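PDB 5FHK: LysR family transcriptional regulator from Vibrio vulnificus, which probably acts as a LysR-type transcription factor that binds specific DNA sequences and regulates virulence genes, represented here by its regulatory domain. Local coordinates for residues 101-106 and 128-133; 134-139 and 150-155; 79-84 and 141-146. All coordinates share one frame; numbering follows the deposited sequence.

How the interactions relate
All three contacts lie in one part of the periplasmic-binding-protein-like regulatory domain, where helix 136-144 packs on a sheet that includes strands 104-107, 131-133, 149-153 and 68-82. Interaction 1 pairs the first two of these strands, and interactions 2 and 3 seat the two ends of the helix on the last two. Their centres are 10 to 12 Å apart. Thr150 OG1 lies 2.9 Å from Leu105 O, tying interaction 2 to interaction 1. Leu105 CD1 comes within 3.5 Å of Cys143 N of interaction 3. Thr150 CG2 is 3.5 Å from Cys143 SG, linking interactions 2 and 3. Segments of all three contacts also reach the second subunit.

Interaction 1 of 3, residues 101-106 and 128-133; sequences DHFLLK and RGRFQA
Arg130 leaves its backbone with CG anti to N (chi1 173°) and runs extended to NE, while Phe103 has CG beside its backbone N, anti to the carbonyl carbon (chi1 -63°), so that the guanidinium arrives over the ring. Both residues come just before the strands of a parallel pair, 104-106 with 131-133, in the sheet of the LysR regulatory domain, which has the periplasmic-binding-protein fold. In this cation-pi contact Arg130 CZ lies 4.4 Å from the Phe103 ring centroid. NH1 sits above the ring centre, and the two planes are inclined by 37°, so the groups cross obliquely rather than stack flat. The aliphatic part of the arginine shares the contact, with Arg130 CD 3.5 Å from Phe103 CD1. Its polar end is held elsewhere too: NH1 bonds to Leu147 O, and NH2 to Met30 O of the second subunit, which probably fixes the guanidinium's rotation.

The strands are joined by two backbone bonds. Lys106 N donates to Phe131 O in the carbonyl plane (3.0 Å), and Ala133 N approaches Lys106 O nearly along the C=O axis (2.9 Å). On the face carrying Leu105 and Phe131, Leu105 CD2 meets Phe131 CB at 3.7 Å, the side chains crossing at about a right angle. Residues 131-133 also pair in parallel with a strand of the second subunit, so the sheet continues through the dimer interface.

Near the start of the pair, a water accepts from Leu104 N and donates to Arg128 O, bridging the two segments. Gly129, which has no side chain, lets its CA come 3.0 Å from Leu104 O. Gln132, extended beyond CG, reaches back along its own segment to Gly129: its OE1 receives Gly129 N on a lone pair at 3.0 Å.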
loop_
_atom_site.group_PDB
_atom_site.type_symbol
_atom_site.label_atom_id
_atom_site.label_comp_id
_atom_site.label_asym_id
_atom_site.label_seq_id
_atom_site.Cartn_x
_atom_site.Cartn_y
_atom_site.Cartn_z
ATOM N N ASP A 101 -27.619 -5.063 7.756
ATOM C CA ASP A 101 -28.441 -3.998 7.205
ATOM C C ASP A 101 -27.665 -2.707 6.971
ATOM O O ASP A 101 -28.282 -1.643 6.829
ATOM C CB ASP A 101 -29.625 -3.747 8.128
ATOM C CG ASP A 101 -30.408 -5.019 8.407
ATOM O OD1 ASP A 101 -30.682 -5.763 7.438
ATOM O OD2 ASP A 101 -30.728 -5.286 9.588
ATOM N N HIS A 102 -26.331 -2.784 6.909
ATOM C CA HIS A 102 -25.468 -1.627 6.751
ATOM C C HIS A 102 -24.533 -1.847 5.568
ATOM O O HIS A 102 -24.243 -2.987 5.185
ATOM C CB HIS A 102 -24.641 -1.372 8.017
ATOM C CG HIS A 102 -25.349 -0.552 9.047
ATOM N ND1 HIS A 102 -25.233 0.820 9.111
ATOM C CD2 HIS A 102 -26.185 -0.906 10.051
ATOM C CE1 HIS A 102 -25.978 1.277 10.101
ATOM N NE2 HIS A 102 -26.561 0.251 10.691
ATOM N N PHE A 103 -24.061 -0.734 4.997
ATOM C CA PHE A 103 -23.035 -0.772 3.963
ATOM C C PHE A 103 -21.700 -1.150 4.597
ATOM O O PHE A 103 -21.221 -0.449 5.494
ATOM C CB PHE A 103 -22.900 0.586 3.266
ATOM C CG PHE A 103 -24.135 1.049 2.517
ATOM C CD1 PHE A 103 -24.429 0.561 1.251
ATOM C CD2 PHE A 103 -24.986 1.997 3.074
ATOM C CE1 PHE A 103 -25.580 1.004 0.556
ATOM C CE2 PHE A 103 -26.110 2.443 2.394
ATOM C CZ PHE A 103 -26.400 1.948 1.134
ATOM N N LEU A 104 -21.086 -2.224 4.115
ATOM C CA LEU A 104 -19.834 -2.719 4.671
ATOM C C LEU A 104 -18.704 -2.529 3.674
ATOM O O LEU A 104 -18.910 -2.589 2.461
ATOM C CB LEU A 104 -19.944 -4.194 5.066
ATOM C CG LEU A 104 -21.064 -4.474 6.068
ATOM C CD1 LEU A 104 -21.045 -5.928 6.516
ATOM C CD2 LEU A 104 -20.955 -3.519 7.244
ATOM N N LEU A 105 -17.512 -2.252 4.203
ATOM C CA LEU A 105 -16.307 -2.096 3.402
ATOM C C LEU A 105 -15.266 -3.061 3.936
ATOM O O LEU A 105 -14.935 -3.026 5.128
ATOM C CB LEU A 105 -15.791 -0.659 3.445
ATOM C CG LEU A 105 -16.890 0.401 3.391
ATOM C CD1 LEU A 105 -16.391 1.810 3.824
ATOM C CD2 LEU A 105 -17.500 0.435 1.999
ATOM N N LYS A 106 -14.765 -3.940 3.066
ATOM C CA LYS A 106 -13.964 -5.071 3.514
ATOM C C LYS A 106 -12.649 -5.142 2.740
ATOM O O LYS A 106 -12.648 -5.085 1.508
ATOM C CB LYS A 106 -14.762 -6.371 3.356
ATOM C CG LYS A 106 -15.911 -6.517 4.362
ATOM C CD LYS A 106 -16.644 -7.829 4.232
ATOM C CE LYS A 106 -17.517 -8.089 5.468
ATOM N NZ LYS A 106 -18.187 -9.414 5.414
ATOM N N ARG A 128 -20.986 -9.622 1.450
ATOM C CA ARG A 128 -20.152 -8.877 0.531
ATOM C C ARG A 128 -20.275 -7.396 0.838
ATOM O O ARG A 128 -21.373 -6.882 1.078
ATOM C CB ARG A 128 -20.531 -9.147 -0.923
ATOM C CG ARG A 128 -19.482 -8.633 -1.910
ATOM C CD ARG A 128 -19.698 -9.174 -3.296
ATOM N NE ARG A 128 -20.182 -10.544 -3.220
ATOM C CZ ARG A 128 -21.007 -11.090 -4.104
ATOM N NH1 ARG A 128 -21.434 -10.376 -5.137
ATOM N NH2 ARG A 128 -21.408 -12.344 -3.949
ATOM N N GLY A 129 -19.144 -6.713 0.848
ATOM C CA GLY A 129 -19.170 -5.285 1.063
ATOM C C GLY A 129 -19.724 -4.531 -0.133
ATOM O O GLY A 129 -19.667 -4.983 -1.279
ATOM N N ARG A 130 -20.270 -3.348 0.156
ATOM C CA ARG A 130 -20.441 -2.333 -0.875
ATOM C C ARG A 130 -19.142 -2.135 -1.650
ATOM O O ARG A 130 -19.164 -1.858 -2.853
ATOM C CB ARG A 130 -20.901 -1.021 -0.226
ATOM C CG ARG A 130 -20.962 0.201 -1.157
ATOM C CD ARG A 130 -21.406 1.437 -0.374
ATOM N NE ARG A 130 -21.894 2.522 -1.226
ATOM C CZ ARG A 130 -22.423 3.656 -0.756
ATOM N NH1 ARG A 130 -22.525 3.850 0.558
ATOM N NH2 ARG A 130 -22.852 4.589 -1.603
ATOM N N PHE A 131 -18.007 -2.310 -0.978
ATOM C CA PHE A 131 -16.679 -2.154 -1.547
ATOM C C PHE A 131 -15.816 -3.235 -0.928
ATOM O O PHE A 131 -15.797 -3.361 0.301
ATOM C CB PHE A 131 -16.112 -0.758 -1.234
ATOM C CG PHE A 131 -14.730 -0.510 -1.780
ATOM C CD1 PHE A 131 -13.690 -0.160 -0.934
ATOM C CD2 PHE A 131 -14.483 -0.582 -3.139
ATOM C CE1 PHE A 131 -12.412 0.089 -1.435
ATOM C CE2 PHE A 131 -13.209 -0.346 -3.660
ATOM C CZ PHE A 131 -12.173 -0.003 -2.820
ATOM N N GLN A 132 -15.143 -4.033 -1.760
ATOM C CA GLN A 132 -14.185 -5.029 -1.298
ATOM C C GLN A 132 -12.868 -4.835 -2.023
ATOM O O GLN A 132 -12.856 -4.632 -3.245
ATOM C CB GLN A 132 -14.668 -6.452 -1.536
ATOM C CG GLN A 132 -15.858 -6.796 -0.688
ATOM C CD GLN A 132 -16.129 -8.272 -0.618
ATOM O OE1 GLN A 132 -17.080 -8.685 0.035
ATOM N NE2 GLN A 132 -15.302 -9.080 -1.289
ATOM N N ALA A 133 -11.761 -4.925 -1.277
ATOM C CA ALA A 133 -10.443 -4.714 -1.867
ATOM C C ALA A 133 -9.430 -5.658 -1.243
ATOM O O ALA A 133 -9.607 -6.131 -0.123
ATOM C CB ALA A 133 -9.983 -3.257 -1.704
HETATM O O HOH W 1 -22.282 -4.860 2.864
#

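Interaction 2 of 3, residues 134-139 and 150-155; sequences NALNVV and TLMPDV
Apolar packing dominates this helix-on-sheet contact of the periplasmic-binding-protein fold, in which the N-terminal part of helix 136-144 lies against strand 149-153. Leu136 carries most of it. Leu136 CD1 meets the Pro153 ring tip to tip, 3.5 Å from Pro153 CD, tighter than usual for two carbons. Leu136 and Met152 instead slide past each other in opposite directions, with Leu136 CB 4.0 Å from Met152 SD. Bends at chi2 (79°) and chi3 (51°) fold the methionine back towards the helix, bringing CE near both Leu136 O and the CG1 branch of Val139.

Polar groups take part through bonds made outside the two segments. Leu136 N donates to Asn16 OD1, and the backbones of Thr150 and Met152 bond to Val81 and Ile79 of the adjoining strand. The Thr150 hydroxyl is bonded to Leu105 O, which satisfies it within the buried interface. With OG1 anti to its backbone N (chi1 178°), Thr150 also presents that oxygen to Val139, crossing it obliquely with Thr150 OG1 3.4 Å from Val139 CG1.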
loop_
_atom_site.group_PDB
_atom_site.type_symbol
_atom_site.label_atom_id
_atom_site.label_comp_id
_atom_site.label_asym_id
_atom_site.label_seq_id
_atom_site.Cartn_x
_atom_site.Cartn_y
_atom_site.Cartn_z
ATOM N N ASN A 134 -8.358 -5.926 -1.980
ATOM C CA ASN A 134 -7.256 -6.723 -1.451
ATOM C C ASN A 134 -6.243 -5.901 -0.642
ATOM O O ASN A 134 -5.206 -6.449 -0.250
ATOM C CB ASN A 134 -6.541 -7.465 -2.587
ATOM C CG ASN A 134 -6.024 -6.535 -3.672
ATOM O OD1 ASN A 134 -6.490 -5.396 -3.823
ATOM N ND2 ASN A 134 -5.069 -7.030 -4.453
ATOM N N ALA A 135 -6.507 -4.617 -0.387
ATOM C CA ALA A 135 -5.644 -3.784 0.450
ATOM C C ALA A 135 -6.507 -2.944 1.386
ATOM O O ALA A 135 -7.587 -2.495 0.999
ATOM C CB ALA A 135 -4.739 -2.858 -0.391
ATOM N N LEU A 136 -6.012 -2.688 2.602
ATOM C CA LEU A 136 -6.824 -1.989 3.601
ATOM C C LEU A 136 -6.724 -0.476 3.504
ATOM O O LEU A 136 -7.655 0.224 3.929
ATOM C CB LEU A 136 -6.437 -2.421 5.024
ATOM C CG LEU A 136 -7.119 -3.731 5.473
ATOM C CD1 LEU A 136 -6.579 -4.207 6.825
ATOM C CD2 LEU A 136 -8.631 -3.599 5.525
ATOM N N ASN A 137 -5.627 0.048 2.947
ATOM C CA ASN A 137 -5.515 1.492 2.808
ATOM C C ASN A 137 -6.647 2.058 1.948
ATOM O O ASN A 137 -7.266 3.058 2.324
ATOM C CB ASN A 137 -4.131 1.879 2.263
ATOM C CG ASN A 137 -3.864 1.345 0.852
ATOM O OD1 ASN A 137 -4.476 0.369 0.397
ATOM N ND2 ASN A 137 -2.928 1.989 0.156
ATOM N N VAL A 138 -6.971 1.421 0.811
ATOM C CA VAL A 138 -8.044 1.989 -0.013
ATOM C C VAL A 138 -9.407 1.804 0.643
ATOM O O VAL A 138 -10.325 2.589 0.405
ATOM C CB VAL A 138 -8.038 1.401 -1.434
ATOM C CG1 VAL A 138 -6.725 1.740 -2.145
ATOM C CG2 VAL A 138 -8.270 -0.073 -1.385
ATOM N N VAL A 139 -9.576 0.751 1.444
ATOM C CA VAL A 139 -10.804 0.566 2.213
ATOM C C VAL A 139 -10.998 1.717 3.203
ATOM O O VAL A 139 -12.103 2.242 3.365
ATOM C CB VAL A 139 -10.766 -0.802 2.925
ATOM C CG1 VAL A 139 -11.978 -0.981 3.802
ATOM C CG2 VAL A 139 -10.700 -1.946 1.877
ATOM N N THR A 150 -16.353 -0.400 8.203
ATOM C CA THR A 150 -15.265 -1.325 7.918
ATOM C C THR A 150 -14.673 -1.864 9.211
ATOM O O THR A 150 -14.910 -1.354 10.305
ATOM C CB THR A 150 -14.140 -0.665 7.113
ATOM O OG1 THR A 150 -13.105 -1.631 6.922
ATOM C CG2 THR A 150 -13.570 0.527 7.893
ATOM N N LEU A 151 -13.881 -2.913 9.063
ATOM C CA LEU A 151 -13.096 -3.458 10.158
ATOM C C LEU A 151 -11.629 -3.228 9.828
ATOM O O LEU A 151 -11.172 -3.560 8.730
ATOM C CB LEU A 151 -13.370 -4.938 10.362
ATOM C CG LEU A 151 -12.503 -5.531 11.473
ATOM C CD1 LEU A 151 -13.093 -5.130 12.787
ATOM C CD2 LEU A 151 -12.471 -7.063 11.379
ATOM N N MET A 152 -10.898 -2.659 10.775
ATOM C CA MET A 152 -9.615 -2.096 10.427
ATOM C C MET A 152 -8.660 -2.284 11.597
ATOM O O MET A 152 -9.079 -2.130 12.761
ATOM C CB MET A 152 -9.784 -0.613 10.092
ATOM C CG MET A 152 -8.579 0.101 9.560
ATOM S SD MET A 152 -8.271 -0.225 7.826
ATOM C CE MET A 152 -9.870 0.103 7.108
ATOM N N PRO A 153 -7.394 -2.621 11.337
ATOM C CA PRO A 153 -6.419 -2.715 12.434
ATOM C C PRO A 153 -6.250 -1.366 13.114
ATOM O O PRO A 153 -5.953 -0.362 12.456
ATOM C CB PRO A 153 -5.123 -3.156 11.735
ATOM C CG PRO A 153 -5.529 -3.637 10.373
ATOM C CD PRO A 153 -6.760 -2.818 10.025
ATOM N N ASP A 154 -6.393 -1.358 14.448
ATOM C CA ASP A 154 -6.458 -0.101 15.203
ATOM C C ASP A 154 -5.245 0.793 14.961
ATOM O O ASP A 154 -5.391 2.021 14.874
ATOM C CB ASP A 154 -6.615 -0.371 16.706
ATOM C CG ASP A 154 -5.509 -1.258 17.277
ATOM O OD1 ASP A 154 -4.583 -1.654 16.526
ATOM O OD2 ASP A 154 -5.577 -1.565 18.492
ATOM N N VAL A 155 -4.047 0.207 14.838
ATOM C CA VAL A 155 -2.841 1.005 14.596
ATOM C C VAL A 155 -2.952 1.844 13.323
ATOM O O VAL A 155 -2.333 2.907 13.220
ATOM C CB VAL A 155 -1.594 0.100 14.561
ATOM C CG1 VAL A 155 -1.570 -0.757 13.299
ATOM C CG2 VAL A 155 -0.331 0.939 14.668
#

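Interaction 3 of 3, residues 79-84 and 141-146; sequences ILVASP and SACSEG
Cys143 and Ser83 meet the opposite segment differently: the cysteine reaches out from the last turn of helix 136-144, and the serine stands where strand 68-82 ends and helix 84-87 begins. Cys143 holds SG anti to its backbone N (chi1 -171°), which carries the sulfur over the strand backbone. There SG lies 3.6 Å from Ala82 CA and a similar distance from Val81 O. Beside it, the CG2 branch of Val81 makes a looser apolar contact with the sulfur at 4.2 Å. Leu166 and Thr150 also pack against this cysteine, setting it in the interior between the helix and the sheet.

Ser83 points its CB towards the helix end, 3.5 Å from Cys143 O, with the Ser144 carbonyl oxygen slightly farther off. Its OG sits between the backbone N and the carbonyl carbon (chi1 82°), and this rotation serves two neighbours. It lets OG accept from Tyr86 N as the N-cap of helix 84-87, and it places Ser83 OG 3.3 Å from Gly146 CA. Gly146, at positive phi (78°), is the C-prime residue of a Schellman motif: its N bonds to Cys143 O, while Leu147 N bonds to Ala142 O. The start of one helix therefore packs against the end of another.

A water joins the two backbones, accepting from Ser83 N at 3.0 Å and donating to Cys143 O at 2.6 Å. Cys143 O thus receives two bonds, one from Gly146 N and one from this water. The chemistry is divided accordingly: the sulfur rests on the strand backbone, with one valine methyl beside it, whereas strand end and helix end touch directly at Ser83, and one water supplies the polar link, giving Ser83 N an acceptor.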
loop_
_atom_site.group_PDB
_atom_site.type_symbol
_atom_site.label_atom_id
_atom_site.label_comp_id
_atom_site.label_asym_id
_atom_site.label_seq_id
_atom_site.Cartn_x
_atom_site.Cartn_y
_atom_site.Cartn_z
ATOM N N ILE A 79 -10.916 -3.208 14.875
ATOM C CA ILE A 79 -12.097 -2.587 15.457
ATOM C C ILE A 79 -12.956 -2.045 14.328
ATOM O O ILE A 79 -12.472 -1.744 13.234
ATOM C CB ILE A 79 -11.745 -1.445 16.426
ATOM C CG1 ILE A 79 -11.032 -0.335 15.666
ATOM C CG2 ILE A 79 -10.821 -1.947 17.569
ATOM C CD1 ILE A 79 -10.610 0.791 16.554
ATOM N N LEU A 80 -14.237 -1.889 14.618
ATOM C CA LEU A 80 -15.198 -1.396 13.642
ATOM C C LEU A 80 -15.258 0.118 13.729
ATOM O O LEU A 80 -15.314 0.664 14.835
ATOM C CB LEU A 80 -16.571 -2.005 13.911
ATOM C CG LEU A 80 -16.666 -3.533 13.779
ATOM C CD1 LEU A 80 -17.997 -4.062 14.366
ATOM C CD2 LEU A 80 -16.515 -3.961 12.326
ATOM N N VAL A 81 -15.214 0.795 12.571
ATOM C CA VAL A 81 -15.317 2.251 12.501
ATOM C C VAL A 81 -16.130 2.686 11.281
ATOM O O VAL A 81 -16.393 1.906 10.365
ATOM C CB VAL A 81 -13.936 2.964 12.471
ATOM C CG1 VAL A 81 -13.190 2.735 13.764
ATOM C CG2 VAL A 81 -13.075 2.490 11.265
ATOM N N ALA A 82 -16.541 3.962 11.301
ATOM C CA ALA A 82 -17.214 4.647 10.200
ATOM C C ALA A 82 -17.033 6.153 10.404
ATOM O O ALA A 82 -16.766 6.614 11.519
ATOM C CB ALA A 82 -18.705 4.275 10.129
ATOM N N SER A 83 -17.190 6.926 9.332
ATOM C CA SER A 83 -17.049 8.377 9.485
ATOM C C SER A 83 -18.255 8.970 10.223
ATOM O O SER A 83 -19.307 8.344 10.315
ATOM C CB SER A 83 -16.876 9.046 8.123
ATOM O OG SER A 83 -18.127 9.240 7.491
ATOM N N PRO A 84 -18.102 10.152 10.829
ATOM C CA PRO A 84 -19.276 10.823 11.425
ATOM C C PRO A 84 -20.382 11.083 10.422
ATOM O O PRO A 84 -21.564 11.019 10.779
ATOM C CB PRO A 84 -18.688 12.131 11.973
ATOM C CG PRO A 84 -17.257 11.765 12.292
ATOM C CD PRO A 84 -16.839 10.786 11.231
ATOM N N SER A 141 -9.905 4.698 2.933
ATOM C CA SER A 141 -10.248 5.903 2.191
ATOM C C SER A 141 -11.745 5.977 1.922
ATOM O O SER A 141 -12.352 7.042 2.063
ATOM C CB SER A 141 -9.444 5.942 0.893
ATOM O OG SER A 141 -10.192 6.574 -0.122
ATOM N N ALA A 142 -12.375 4.836 1.593
ATOM C CA ALA A 142 -13.806 4.840 1.306
ATOM C C ALA A 142 -14.627 5.051 2.572
ATOM O O ALA A 142 -15.686 5.701 2.529
ATOM C CB ALA A 142 -14.210 3.533 0.613
ATOM N N CYS A 143 -14.153 4.497 3.694
ATOM C CA CYS A 143 -14.758 4.728 4.997
ATOM C C CYS A 143 -14.746 6.214 5.351
ATOM O O CYS A 143 -15.770 6.772 5.768
ATOM C CB CYS A 143 -13.993 3.924 6.047
ATOM S SG CYS A 143 -14.712 3.856 7.695
ATOM N N SER A 144 -13.584 6.866 5.196
ATOM C CA SER A 144 -13.482 8.301 5.465
ATOM C C SER A 144 -14.464 9.106 4.623
ATOM O O SER A 144 -14.985 10.135 5.078
ATOM C CB SER A 144 -12.058 8.778 5.194
ATOM O OG SER A 144 -11.211 8.495 6.286
ATOM N N GLU A 145 -14.757 8.644 3.417
ATOM C CA GLU A 145 -15.724 9.316 2.572
ATOM C C GLU A 145 -17.163 8.956 2.923
ATOM O O GLU A 145 -18.084 9.373 2.218
ATOM C CB GLU A 145 -15.422 9.019 1.100
ATOM C CG GLU A 145 -14.389 9.987 0.499
ATOM C CD GLU A 145 -14.978 10.917 -0.569
ATOM O OE1 GLU A 145 -14.203 11.430 -1.408
ATOM O OE2 GLU A 145 -16.212 11.132 -0.573
ATOM N N GLY A 146 -17.386 8.214 4.002
ATOM C CA GLY A 146 -18.733 8.016 4.488
ATOM C C GLY A 146 -19.551 7.005 3.728
ATOM O O GLY A 146 -20.784 7.087 3.741
HETATM O O HOH W 2 -18.086 5.886 6.702
#